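Hemolysin activator protein CdiB (Acinetobacter baumannii ACICU, PDB 6WIL) probably secretes a contact-dependent growth inhibition toxin across the outer membrane, as a two-partner secretion transporter of the Omp85 superfamily. Local coordinates at residues N109-I121 with A165-G177. Residues are numbered along the deposited sequence; the frame is centred on the assembly and turned at random.
Sequences NELLKKGFITSQI and AGDIVNLKRLDQG. With SO4 (sulfate ion), chain B.
Asn170 and Gly115 meet where one helix ends and another begins. The amide of Asn170 works both ways: ND2 donates to Lys114 O (3.1 Å), reaching it from 28° off the carbonyl plane, while OD1 takes Lys172 N (3.0 Å) on a lone pair as the N-cap of helix 171-181. With CG anti to its own backbone N (chi1 -164°), ND2 also lies over one face of the Phe116 ring, 3.3 Å from CE1, the amide plane standing nearly perpendicular to the ring at 84°. Asparagine suits the place because one short side chain supplies both donor and acceptor. Beside it, Leu171 N donates to Gly115 O (2.8 Å), so two successive carbonyls just beyond helix 97-113 each take a bond. Gly115 closes that helix in a Schellman motif; its positive phi calls for glycine. The contact thus couples the two consecutive POTRA domains, the C-terminal end of helix 97-113 to the N-terminal end of helix 171-181. Apolar groups flank the polar centre: Ile117 CD1 packs on Leu171 CD1 (3.7 Å), Ile168 CG2 reaches the edge of the Phe116 ring at CD1 (3.8 Å), and Thr118 CG2 lies against Val169 CG1. Farther out, Phe76 meets Phe116 edge-to-face. Arg173, in the first turn of the helix, sends NH1 to O3 of a sulfate (3.1 Å), probably from the crystallisation liquor, which Arg321 of the barrel also binds.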
loop_
_atom_site.group_PDB
_atom_site.type_symbol
_atom_site.label_atom_id
_atom_site.label_comp_id
_atom_site.label_asym_id
_atom_site.label_seq_id
_atom_site.Cartn_x
_atom_site.Cartn_y
_atom_site.Cartn_z
ATOM N N ASN A 109 21.994 -1.646 -21.899
ATOM C CA ASN A 109 21.383 -0.902 -20.804
ATOM C C ASN A 109 19.876 -0.804 -20.993
ATOM O O ASN A 109 19.112 -0.896 -20.026
ATOM C CB ASN A 109 22.010 0.490 -20.702
ATOM C CG ASN A 109 21.347 1.355 -19.648
ATOM O OD1 ASN A 109 21.615 1.212 -18.456
ATOM N ND2 ASN A 109 20.486 2.269 -20.084
ATOM N N GLU A 110 19.430 -0.632 -22.239
ATOM C CA GLU A 110 17.999 -0.620 -22.517
ATOM C C GLU A 110 17.378 -1.982 -22.235
ATOM O O GLU A 110 16.223 -2.072 -21.802
ATOM C CB GLU A 110 17.754 -0.208 -23.968
ATOM C CG GLU A 110 16.349 0.284 -24.220
ATOM C CD GLU A 110 15.957 1.391 -23.263
ATOM O OE1 GLU A 110 16.680 2.411 -23.207
ATOM O OE2 GLU A 110 14.940 1.230 -22.554
ATOM N N LEU A 111 18.134 -3.054 -22.478
ATOM C CA LEU A 111 17.665 -4.394 -22.143
ATOM C C LEU A 111 17.465 -4.535 -20.639
ATOM O O LEU A 111 16.440 -5.054 -20.181
ATOM C CB LEU A 111 18.663 -5.431 -22.663
ATOM C CG LEU A 111 18.155 -6.843 -22.946
ATOM C CD1 LEU A 111 17.047 -6.799 -23.987
ATOM C CD2 LEU A 111 19.299 -7.730 -23.419
ATOM N N LEU A 112 18.441 -4.069 -19.853
ATOM C CA LEU A 112 18.307 -4.093 -18.401
ATOM C C LEU A 112 17.226 -3.134 -17.918
ATOM O O LEU A 112 16.602 -3.384 -16.880
ATOM C CB LEU A 112 19.648 -3.750 -17.749
ATOM C CG LEU A 112 20.819 -4.659 -18.121
ATOM C CD1 LEU A 112 22.098 -4.207 -17.430
ATOM C CD2 LEU A 112 20.499 -6.105 -17.774
ATOM N N LYS A 113 16.999 -2.036 -18.646
ATOM C CA LYS A 113 15.940 -1.102 -18.278
ATOM C C LYS A 113 14.585 -1.797 -18.227
ATOM O O LYS A 113 13.784 -1.546 -17.319
ATOM C CB LYS A 113 15.895 0.062 -19.266
ATOM C CG LYS A 113 16.415 1.378 -18.725
ATOM C CD LYS A 113 16.115 2.505 -19.703
ATOM C CE LYS A 113 16.745 3.813 -19.260
ATOM N NZ LYS A 113 16.959 4.725 -20.416
ATOM N N LYS A 114 14.312 -2.672 -19.189
ATOM C CA LYS A 114 13.051 -3.396 -19.231
ATOM C C LYS A 114 13.067 -4.666 -18.387
ATOM O O LYS A 114 12.039 -5.347 -18.305
ATOM C CB LYS A 114 12.681 -3.729 -20.679
ATOM C CG LYS A 114 11.746 -2.714 -21.333
ATOM C CD LYS A 114 12.337 -1.312 -21.336
ATOM C CE LYS A 114 11.317 -0.283 -21.796
ATOM N NZ LYS A 114 10.746 -0.632 -23.124
ATOM N N GLY A 115 14.196 -5.002 -17.767
ATOM C CA GLY A 115 14.252 -6.070 -16.789
ATOM C C GLY A 115 14.856 -7.389 -17.236
ATOM O O GLY A 115 14.838 -8.347 -16.453
ATOM N N PHE A 116 15.399 -7.480 -18.450
ATOM C CA PHE A 116 15.929 -8.750 -18.952
ATOM C C PHE A 116 17.388 -8.877 -18.519
ATOM O O PHE A 116 18.330 -8.666 -19.287
ATOM C CB PHE A 116 15.754 -8.840 -20.462
ATOM C CG PHE A 116 14.328 -8.658 -20.914
ATOM C CD1 PHE A 116 13.463 -9.742 -20.988
ATOM C CD2 PHE A 116 13.849 -7.402 -21.255
ATOM C CE1 PHE A 116 12.151 -9.576 -21.401
ATOM C CE2 PHE A 116 12.538 -7.229 -21.668
ATOM C CZ PHE A 116 11.688 -8.317 -21.741
ATOM N N ILE A 117 17.566 -9.256 -17.251
ATOM C CA ILE A 117 18.884 -9.226 -16.625
ATOM C C ILE A 117 19.786 -10.377 -17.054
ATOM O O ILE A 117 21.000 -10.311 -16.828
ATOM C CB ILE A 117 18.752 -9.233 -15.093
ATOM C CG1 ILE A 117 17.748 -10.304 -14.660
ATOM C CG2 ILE A 117 18.351 -7.854 -14.582
ATOM C CD1 ILE A 117 17.659 -10.490 -13.165
ATOM N N THR A 118 19.237 -11.438 -17.648
ATOM C CA THR A 118 20.039 -12.568 -18.100
ATOM C C THR A 118 20.111 -12.657 -19.618
ATOM O O THR A 118 20.620 -13.649 -20.149
ATOM C CB THR A 118 19.497 -13.880 -17.528
ATOM O OG1 THR A 118 18.185 -14.127 -18.052
ATOM C CG2 THR A 118 19.436 -13.812 -16.013
ATOM N N SER A 119 19.597 -11.658 -20.325
ATOM C CA SER A 119 19.723 -11.577 -21.769
ATOM C C SER A 119 20.901 -10.679 -22.135
ATOM O O SER A 119 21.367 -9.869 -21.331
ATOM C CB SER A 119 18.430 -11.055 -22.397
ATOM O OG SER A 119 17.427 -12.055 -22.380
ATOM N N GLN A 120 21.392 -10.846 -23.363
ATOM C CA GLN A 120 22.598 -10.153 -23.805
ATOM C C GLN A 120 22.472 -9.763 -25.269
ATOM O O GLN A 120 22.123 -10.595 -26.111
ATOM C CB GLN A 120 23.843 -11.026 -23.604
ATOM C CG GLN A 120 25.143 -10.376 -24.058
ATOM C CD GLN A 120 25.564 -9.216 -23.173
ATOM O OE1 GLN A 120 25.671 -9.356 -21.954
ATOM N NE2 GLN A 120 25.805 -8.060 -23.786
ATOM N N ILE A 121 22.757 -8.499 -25.561
ATOM C CA ILE A 121 22.823 -8.025 -26.938
ATOM C C ILE A 121 24.162 -8.438 -27.530
ATOM O O ILE A 121 25.221 -8.156 -26.959
ATOM C CB ILE A 121 22.635 -6.499 -27.001
ATOM C CG1 ILE A 121 21.251 -6.103 -26.483
ATOM C CG2 ILE A 121 22.826 -5.994 -28.422
ATOM C CD1 ILE A 121 20.114 -6.577 -27.363
ATOM N N ALA A 165 8.705 -22.394 -15.804
ATOM C CA ALA A 165 9.917 -22.916 -16.416
ATOM C C ALA A 165 9.846 -22.765 -17.932
ATOM O O ALA A 165 8.809 -23.021 -18.552
ATOM C CB ALA A 165 10.111 -24.381 -16.029
ATOM N N GLY A 166 10.953 -22.324 -18.527
ATOM C CA GLY A 166 11.012 -22.074 -19.951
ATOM C C GLY A 166 10.691 -20.655 -20.376
ATOM O O GLY A 166 10.878 -20.324 -21.553
ATOM N N ASP A 167 10.212 -19.809 -19.466
ATOM C CA ASP A 167 9.925 -18.424 -19.801
ATOM C C ASP A 167 11.210 -17.601 -19.841
ATOM O O ASP A 167 12.279 -18.033 -19.402
ATOM C CB ASP A 167 8.948 -17.810 -18.798
ATOM C CG ASP A 167 7.521 -18.262 -19.022
ATOM O OD1 ASP A 167 7.299 -19.126 -19.896
ATOM O OD2 ASP A 167 6.618 -17.748 -18.327
ATOM N N ILE A 168 11.088 -16.390 -20.371
ATOM C CA ILE A 168 12.214 -15.465 -20.423
ATOM C C ILE A 168 12.361 -14.793 -19.065
ATOM O O ILE A 168 11.379 -14.317 -18.484
ATOM C CB ILE A 168 12.014 -14.432 -21.544
ATOM C CG1 ILE A 168 11.877 -15.146 -22.890
ATOM C CG2 ILE A 168 13.169 -13.443 -21.571
ATOM C CD1 ILE A 168 11.415 -14.251 -24.019
ATOM N N VAL A 169 13.589 -14.764 -18.552
ATOM C CA VAL A 169 13.852 -14.203 -17.230
ATOM C C VAL A 169 13.658 -12.694 -17.268
ATOM O O VAL A 169 14.333 -11.985 -18.025
ATOM C CB VAL A 169 15.265 -14.562 -16.756
ATOM C CG1 VAL A 169 15.605 -13.793 -15.490
ATOM C CG2 VAL A 169 15.381 -16.058 -16.527
ATOM N N ASN A 170 12.741 -12.194 -16.439
ATOM C CA ASN A 170 12.504 -10.764 -16.288
ATOM C C ASN A 170 12.473 -10.409 -14.808
ATOM O O ASN A 170 11.786 -11.068 -14.022
ATOM C CB ASN A 170 11.196 -10.338 -16.954
ATOM C CG ASN A 170 11.119 -8.842 -17.161
ATOM O OD1 ASN A 170 10.903 -8.083 -16.216
ATOM N ND2 ASN A 170 11.308 -8.408 -18.401
ATOM N N LEU A 171 13.203 -9.354 -14.437
ATOM C CA LEU A 171 13.340 -8.976 -13.036
ATOM C C LEU A 171 12.043 -8.444 -12.435
ATOM O O LEU A 171 11.871 -8.510 -11.214
ATOM C CB LEU A 171 14.448 -7.932 -12.888
ATOM C CG LEU A 171 14.897 -7.571 -11.471
ATOM C CD1 LEU A 171 15.382 -8.807 -10.725
ATOM C CD2 LEU A 171 15.984 -6.512 -11.522
ATOM N N LYS A 172 11.133 -7.915 -13.257
ATOM C CA LYS A 172 9.859 -7.435 -12.728
ATOM C C LYS A 172 8.991 -8.593 -12.252
ATOM O O LYS A 172 8.295 -8.479 -11.237
ATOM C CB LYS A 172 9.118 -6.615 -13.784
ATOM C CG LYS A 172 9.665 -5.212 -13.998
ATOM C CD LYS A 172 8.821 -4.458 -15.018
ATOM C CE LYS A 172 9.613 -4.155 -16.279
ATOM N NZ LYS A 172 10.662 -3.121 -16.037
ATOM N N ARG A 173 9.022 -9.715 -12.975
ATOM C CA ARG A 173 8.257 -10.889 -12.578
ATOM C C ARG A 173 8.914 -11.633 -11.423
ATOM O O ARG A 173 8.210 -12.187 -10.573
ATOM C CB ARG A 173 8.068 -11.816 -13.779
ATOM C CG ARG A 173 7.399 -11.120 -14.952
ATOM C CD ARG A 173 7.053 -12.078 -16.077
ATOM N NE ARG A 173 6.210 -11.422 -17.069
ATOM C CZ ARG A 173 4.893 -11.573 -17.153
ATOM N NH1 ARG A 173 4.259 -12.378 -16.312
ATOM N NH2 ARG A 173 4.211 -10.924 -18.085
ATOM N N LEU A 174 10.249 -11.650 -11.369
ATOM C CA LEU A 174 10.928 -12.222 -10.209
ATOM C C LEU A 174 10.562 -11.464 -8.939
ATOM O O LEU A 174 10.281 -12.072 -7.899
ATOM C CB LEU A 174 12.442 -12.207 -10.415
ATOM C CG LEU A 174 13.025 -12.951 -11.617
ATOM C CD1 LEU A 174 14.541 -13.052 -11.491
ATOM C CD2 LEU A 174 12.397 -14.326 -11.757
ATOM N N ASP A 175 10.568 -10.130 -9.006
ATOM C CA ASP A 175 10.262 -9.323 -7.829
ATOM C C ASP A 175 8.810 -9.492 -7.404
ATOM O O ASP A 175 8.513 -9.556 -6.206
ATOM C CB ASP A 175 10.563 -7.850 -8.105
ATOM C CG ASP A 175 12.046 -7.534 -8.070
ATOM O OD1 ASP A 175 12.850 -8.431 -7.733
ATOM O OD2 ASP A 175 12.408 -6.377 -8.375
ATOM N N GLN A 176 7.893 -9.553 -8.371
ATOM C CA GLN A 176 6.488 -9.762 -8.047
ATOM C C GLN A 176 6.285 -11.096 -7.344
ATOM O O GLN A 176 5.662 -11.163 -6.277
ATOM C CB GLN A 176 5.643 -9.690 -9.315
ATOM C CG GLN A 176 4.157 -9.734 -9.041
ATOM C CD GLN A 176 3.693 -8.542 -8.224
ATOM O OE1 GLN A 176 4.285 -7.462 -8.291
ATOM N NE2 GLN A 176 2.634 -8.734 -7.441
ATOM N N GLY A 177 6.811 -12.173 -7.930
ATOM C CA GLY A 177 6.688 -13.478 -7.307
ATOM C C GLY A 177 7.378 -13.552 -5.958
ATOM O O GLY A 177 6.865 -14.166 -5.020
HETATM S S SO4 B . 0.376 -11.651 -16.769
HETATM O O1 SO4 B . 1.114 -10.404 -16.957
HETATM O O2 SO4 B . -0.900 -11.362 -16.120
HETATM O O3 SO4 B . 1.168 -12.559 -15.939
HETATM O O4 SO4 B . 0.125 -12.281 -18.063
#